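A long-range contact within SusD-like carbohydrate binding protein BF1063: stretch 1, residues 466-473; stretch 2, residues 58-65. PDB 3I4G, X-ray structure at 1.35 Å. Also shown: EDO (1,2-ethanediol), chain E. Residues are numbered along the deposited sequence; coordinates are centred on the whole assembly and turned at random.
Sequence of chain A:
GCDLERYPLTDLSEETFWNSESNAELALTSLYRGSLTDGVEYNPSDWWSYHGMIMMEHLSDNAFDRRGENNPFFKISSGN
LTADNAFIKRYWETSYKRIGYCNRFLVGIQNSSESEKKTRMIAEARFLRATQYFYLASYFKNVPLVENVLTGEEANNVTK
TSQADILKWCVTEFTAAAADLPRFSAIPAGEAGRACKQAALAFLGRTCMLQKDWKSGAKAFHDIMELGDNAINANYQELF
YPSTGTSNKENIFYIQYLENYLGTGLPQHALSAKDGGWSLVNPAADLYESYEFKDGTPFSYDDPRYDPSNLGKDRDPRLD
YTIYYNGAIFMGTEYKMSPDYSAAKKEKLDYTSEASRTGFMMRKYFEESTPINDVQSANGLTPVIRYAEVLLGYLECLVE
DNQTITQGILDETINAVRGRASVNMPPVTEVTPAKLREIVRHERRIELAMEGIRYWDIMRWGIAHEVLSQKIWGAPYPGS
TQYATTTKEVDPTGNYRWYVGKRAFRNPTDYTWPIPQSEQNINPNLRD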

ATOM      1  N   GLU A 466       4.770 -15.207  11.362  1.00  9.80           N
ATOM      2  CA  GLU A 466       4.424 -16.482  10.761  1.00  9.39           C
ATOM      3  C   GLU A 466       4.693 -16.451   9.266  1.00 10.54           C
ATOM      4  O   GLU A 466       5.452 -17.295   8.729  1.00 10.74           O
ATOM      5  CB  GLU A 466       2.943 -16.791  10.958  1.00 10.97           C
ATOM      6  CG  GLU A 466       2.498 -16.976  12.385  1.00 13.58           C
ATOM      7  CD  GLU A 466       1.010 -17.234  12.483  1.00 16.15           C
ATOM      8  OE1 GLU A 466       0.577 -18.377  12.187  1.00 16.16           O
ATOM      9  OE2 GLU A 466       0.265 -16.318  12.893  1.00 16.32           O
ATOM     10  N   VAL A 467       4.146 -15.469   8.570  1.00  8.87           N
ATOM     11  CA  VAL A 467       4.231 -15.488   7.113  1.00  9.25           C
ATOM     12  C   VAL A 467       5.599 -15.046   6.590  1.00  9.65           C
ATOM     13  O   VAL A 467       5.951 -15.398   5.449  1.00  9.91           O
ATOM     14  CB  VAL A 467       3.095 -14.685   6.443  1.00  8.61           C
ATOM     15  CG1 VAL A 467       1.718 -15.207   6.936  1.00 10.85           C
ATOM     16  CG2 VAL A 467       3.234 -13.187   6.648  1.00  9.98           C
ATOM     17  N   LEU A 468       6.375 -14.341   7.410  1.00  7.69           N
ATOM     18  CA  LEU A 468       7.736 -13.918   7.052  1.00  6.99           C
ATOM     19  C   LEU A 468       8.812 -14.745   7.764  1.00  8.60           C
ATOM     20  O   LEU A 468       9.964 -14.296   7.930  1.00  9.10           O
ATOM     21  CB  LEU A 468       7.940 -12.421   7.347  1.00  8.07           C
ATOM     22  CG  LEU A 468       6.882 -11.491   6.736  1.00  8.64           C
ATOM     23  CD1 LEU A 468       7.222 -10.018   7.103  1.00  8.75           C
ATOM     24  CD2 LEU A 468       6.721 -11.665   5.215  1.00  9.32           C
ATOM     25  N   SER A 469       8.464 -15.988   8.119  1.00  7.82           N
ATOM     26  CA  SER A 469       9.411 -16.942   8.685  1.00  7.97           C
ATOM     27  C   SER A 469       9.849 -17.978   7.662  1.00  9.08           C
ATOM     28  O   SER A 469      10.537 -18.947   7.992  1.00  9.73           O
ATOM     29  CB  SER A 469       8.773 -17.681   9.859  1.00  9.56           C
ATOM     30  OG  SER A 469       7.678 -18.505   9.422  1.00 10.99           O
ATOM     31  N   GLN A 470       9.462 -17.774   6.411  1.00  8.78           N
ATOM     32  CA  GLN A 470       9.545 -18.791   5.378  1.00  9.53           C
ATOM     33  C   GLN A 470      10.408 -18.463   4.211  1.00  9.09           C
ATOM     34  O   GLN A 470      10.807 -17.291   4.001  1.00  8.64           O
ATOM     35  CB  GLN A 470       8.130 -18.997   4.826  1.00 11.05           C
ATOM     36  CG  GLN A 470       7.102 -19.405   5.903  1.00 12.93           C
ATOM     37  CD  GLN A 470       7.359 -20.748   6.406  1.00 17.35           C
ATOM     38  OE1 GLN A 470       7.335 -21.730   5.662  1.00 19.76           O
ATOM     39  NE2 GLN A 470       7.622 -20.842   7.689  1.00 16.90           N
ATOM     40  N   LYS A 471      10.658 -19.486   3.413  1.00  8.39           N
ATOM     41  CA  LYS A 471      11.276 -19.290   2.109  1.00  8.87           C
ATOM     42  C   LYS A 471      10.255 -18.629   1.170  1.00  9.13           C
ATOM     43  O   LYS A 471       9.033 -18.712   1.378  1.00  9.87           O
ATOM     44  CB  LYS A 471      11.797 -20.611   1.557  1.00  9.62           C
ATOM     45  CG  LYS A 471      13.027 -21.087   2.295  1.00  8.84           C
ATOM     46  CD  LYS A 471      13.424 -22.520   2.065  1.00 11.08           C
ATOM     47  CE  LYS A 471      14.725 -22.850   2.829  1.00 13.50           C
ATOM     48  NZ  LYS A 471      15.072 -24.314   2.728  1.00 16.03           N
ATOM     49  N   ILE A 472      10.779 -17.971   0.156  1.00  7.18           N
ATOM     50  CA  ILE A 472      10.040 -17.268  -0.876  1.00  8.52           C
ATOM     51  C   ILE A 472      10.224 -18.051  -2.166  1.00  8.16           C
ATOM     52  O   ILE A 472      11.346 -18.362  -2.564  1.00  8.11           O
ATOM     53  CB  ILE A 472      10.559 -15.873  -1.051  1.00  8.48           C
ATOM     54  CG1 ILE A 472      10.557 -15.118   0.279  1.00  8.22           C
ATOM     55  CG2 ILE A 472       9.734 -15.123  -2.111  1.00  9.23           C
ATOM     56  CD1 ILE A 472      11.254 -13.781   0.194  1.00 10.13           C
ATOM     57  N   TRP A 473       9.101 -18.346  -2.837  1.00  8.66           N
ATOM     58  CA  TRP A 473       9.101 -19.123  -4.067  1.00  7.70           C
ATOM     59  C   TRP A 473       8.532 -18.265  -5.187  1.00  8.14           C
ATOM     60  O   TRP A 473       7.868 -17.250  -4.943  1.00  7.94           O
ATOM     61  CB  TRP A 473       8.327 -20.424  -3.858  1.00  7.53           C
ATOM     62  CG  TRP A 473       9.012 -21.300  -2.861  1.00  7.64           C
ATOM     63  CD1 TRP A 473       8.768 -21.358  -1.523  1.00  8.69           C
ATOM     64  CD2 TRP A 473      10.074 -22.228  -3.110  1.00  6.81           C
ATOM     65  NE1 TRP A 473       9.609 -22.263  -0.925  1.00  9.41           N
ATOM     66  CE2 TRP A 473      10.429 -22.803  -1.869  1.00  7.70           C
ATOM     67  CE3 TRP A 473      10.761 -22.629  -4.255  1.00  7.42           C
ATOM     68  CZ2 TRP A 473      11.436 -23.757  -1.748  1.00  8.56           C
ATOM     69  CZ3 TRP A 473      11.785 -23.554  -4.131  1.00  8.69           C
ATOM     70  CH2 TRP A 473      12.112 -24.103  -2.894  1.00  7.46           C
TER
HETATM   71  C1  EDO E   4       4.288 -17.789   2.995  1.00 21.97           C
HETATM   72  O1  EDO E   4       5.484 -17.321   3.643  1.00 13.43           O
HETATM   73  C2  EDO E   4       3.479 -18.686   3.924  1.00 16.46           C
HETATM   74  O2  EDO E   4       2.973 -17.891   4.983  1.00 15.15           O
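Stretch 2 (58-65) HLSDNAFD

Stretch 2 leaves a 3-10 segment at His58 and Leu59, bends through a type I turn from Ser60 to Ala63, and continues as a strand through Asp65. It packs on stretch 1 where a helix ends at Val467, a short loop follows and a strand begins at Lys471. No hydrogen bond joins the two stretches; the fit depends on side-chain packing. The backbones come closest at Val467 and Asp61, whose CA atoms lie 6.1 Å apart.

Leu468, the first residue to leave helical phi/psi, starts sideways, but its m,t rotamer brings the branched end nearer to stretch 2. There Leu468 CD1 lies 3.4 Å from Leu59 O, and Leu468 CD2 lies 3.5 Å from Asp61 N. The methyls thus pack on backbone, since Leu59 and Ser60 direct their own CA-to-CB bonds away. The cost is that Asp61 N, covered by this contact, finds no hydrogen-bond partner.

Ser60 uses its p rotamer to bring OG within 3.1 Å of Asn62 N, a hydrogen bond that braces the turn. Asp61, also p, points toward stretch 1, and its OD2 stands 3.4 Å from Val467 CB. A carboxylate beside an aliphatic carbon is tolerable here because both its oxygens are hydrogen-bonded elsewhere in the structure. Val467, m, points toward stretch 2, CG2 3.5 Å and CG1 3.7 Å from Asp61 OD2.

Farther along, Ile472 and Phe64, both on strands, point toward each other. Ile472 is m,t, extending its chain so that CD1 meets Phe64 CD1 at 3.7 Å; the t rotamer of Phe64 presents its ring obliquely to that methyl. Two buried apolar side chains suit this site.

On stretch 1, Ser469, p, places OG 2.6 Å from Glu466 O, a hydrogen bond that secures the helix end while the weak backbone bond from Ser469 N to Glu466 O spans 3.3 Å.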

ATOM      1  N   HIS A  58       7.067  -5.562  -1.094  1.00  8.66           N
ATOM      2  CA  HIS A  58       8.315  -6.333  -1.040  1.00  9.08           C
ATOM      3  C   HIS A  58       8.711  -6.803   0.341  1.00  6.82           C
ATOM      4  O   HIS A  58       9.566  -7.694   0.468  1.00  8.82           O
ATOM      5  CB  HIS A  58       9.510  -5.524  -1.597  1.00  8.71           C
ATOM      6  CG  HIS A  58       9.323  -5.040  -2.989  1.00  9.10           C
ATOM      7  ND1 HIS A  58      10.230  -4.208  -3.609  1.00  9.85           N
ATOM      8  CD2 HIS A  58       8.291  -5.196  -3.851  1.00 10.30           C
ATOM      9  CE1 HIS A  58       9.787  -3.927  -4.828  1.00 11.84           C
ATOM     10  NE2 HIS A  58       8.604  -4.494  -4.992  1.00 12.57           N
ATOM     11  N   LEU A  59       8.113  -6.207   1.371  1.00  8.94           N
ATOM     12  CA  LEU A  59       8.373  -6.559   2.749  1.00  9.67           C
ATOM     13  C   LEU A  59       7.402  -7.600   3.256  1.00  9.36           C
ATOM     14  O   LEU A  59       7.474  -7.991   4.419  1.00  9.21           O
ATOM     15  CB  LEU A  59       8.218  -5.298   3.610  1.00  8.60           C
ATOM     16  CG  LEU A  59       9.031  -4.084   3.174  1.00 11.71           C
ATOM     17  CD1 LEU A  59       8.836  -2.925   4.189  1.00 12.73           C
ATOM     18  CD2 LEU A  59      10.527  -4.401   2.967  1.00 12.85           C
ATOM     19  N   SER A  60       6.460  -8.007   2.416  1.00  9.38           N
ATOM     20  CA  SER A  60       5.381  -8.895   2.787  1.00  8.65           C
ATOM     21  C   SER A  60       5.504 -10.248   2.096  1.00  7.54           C
ATOM     22  O   SER A  60       6.366 -10.451   1.249  1.00  9.65           O
ATOM     23  CB  SER A  60       4.021  -8.282   2.407  1.00  8.93           C
ATOM     24  OG  SER A  60       3.743  -8.385   1.036  1.00  9.00           O
ATOM     25  N   ASP A  61       4.596 -11.136   2.463  1.00  7.59           N
ATOM     26  CA  ASP A  61       4.452 -12.444   1.852  1.00  8.80           C
ATOM     27  C   ASP A  61       3.941 -12.406   0.398  1.00  8.55           C
ATOM     28  O   ASP A  61       3.934 -13.439  -0.248  1.00  9.19           O
ATOM     29  CB  ASP A  61       3.596 -13.388   2.740  1.00  8.89           C
ATOM     30  CG  ASP A  61       2.262 -12.817   3.161  1.00  8.41           C
ATOM     31  OD1 ASP A  61       2.055 -11.574   3.100  1.00  9.57           O
ATOM     32  OD2 ASP A  61       1.420 -13.599   3.634  1.00  9.71           O
ATOM     33  N   ASN A  62       3.554 -11.243  -0.088  1.00  8.35           N
ATOM     34  CA  ASN A  62       3.061 -11.094  -1.444  1.00  8.39           C
ATOM     35  C   ASN A  62       4.114 -10.906  -2.508  1.00  8.09           C
ATOM     36  O   ASN A  62       3.823 -11.148  -3.691  1.00  9.21           O
ATOM     37  CB  ASN A  62       2.103  -9.879  -1.549  1.00  8.11           C
ATOM     38  CG  ASN A  62       0.728 -10.108  -0.975  1.00  7.71           C
ATOM     39  OD1 ASN A  62       0.353 -11.229  -0.644  1.00  8.86           O
ATOM     40  ND2 ASN A  62      -0.058  -9.043  -0.933  1.00  9.31           N
ATOM     41  N   ALA A  63       5.323 -10.461  -2.158  1.00  7.84           N
ATOM     42  CA  ALA A  63       6.246 -10.022  -3.193  1.00  7.46           C
ATOM     43  C   ALA A  63       7.671 -10.016  -2.686  1.00  9.17           C
ATOM     44  O   ALA A  63       7.940 -10.323  -1.530  1.00 10.52           O
ATOM     45  CB  ALA A  63       5.836  -8.646  -3.720  1.00  9.16           C
ATOM     46  N   PHE A  64       8.567  -9.678  -3.590  1.00  9.51           N
ATOM     47  CA  PHE A  64      10.007  -9.697  -3.367  1.00  9.50           C
ATOM     48  C   PHE A  64      10.621  -8.519  -4.098  1.00 10.04           C
ATOM     49  O   PHE A  64      10.125  -8.070  -5.122  1.00 10.69           O
ATOM     50  CB  PHE A  64      10.556 -11.010  -3.885  1.00  8.92           C
ATOM     51  CG  PHE A  64      12.050 -11.212  -3.705  1.00  8.90           C
ATOM     52  CD1 PHE A  64      12.543 -11.513  -2.449  1.00  9.06           C
ATOM     53  CD2 PHE A  64      12.919 -11.243  -4.771  1.00  9.28           C
ATOM     54  CE1 PHE A  64      13.919 -11.755  -2.240  1.00  9.94           C
ATOM     55  CE2 PHE A  64      14.265 -11.496  -4.579  1.00  9.84           C
ATOM     56  CZ  PHE A  64      14.772 -11.754  -3.307  1.00 10.02           C
ATOM     57  N   ASP A  65      11.728  -8.028  -3.559  1.00  9.10           N
ATOM     58  CA  ASP A  65      12.471  -6.929  -4.160  1.00  9.94           C
ATOM     59  C   ASP A  65      13.547  -7.497  -5.074  1.00  8.74           C
ATOM     60  O   ASP A  65      14.355  -8.292  -4.618  1.00  8.53           O
ATOM     61  CB  ASP A  65      13.107  -6.092  -3.045  1.00  9.43           C
ATOM     62  CG  ASP A  65      13.579  -4.768  -3.517  1.00 11.69           C
ATOM     63  OD1 ASP A  65      14.577  -4.718  -4.224  1.00 11.18           O
ATOM     64  OD2 ASP A  65      12.963  -3.733  -3.210  1.00 11.02           O
TER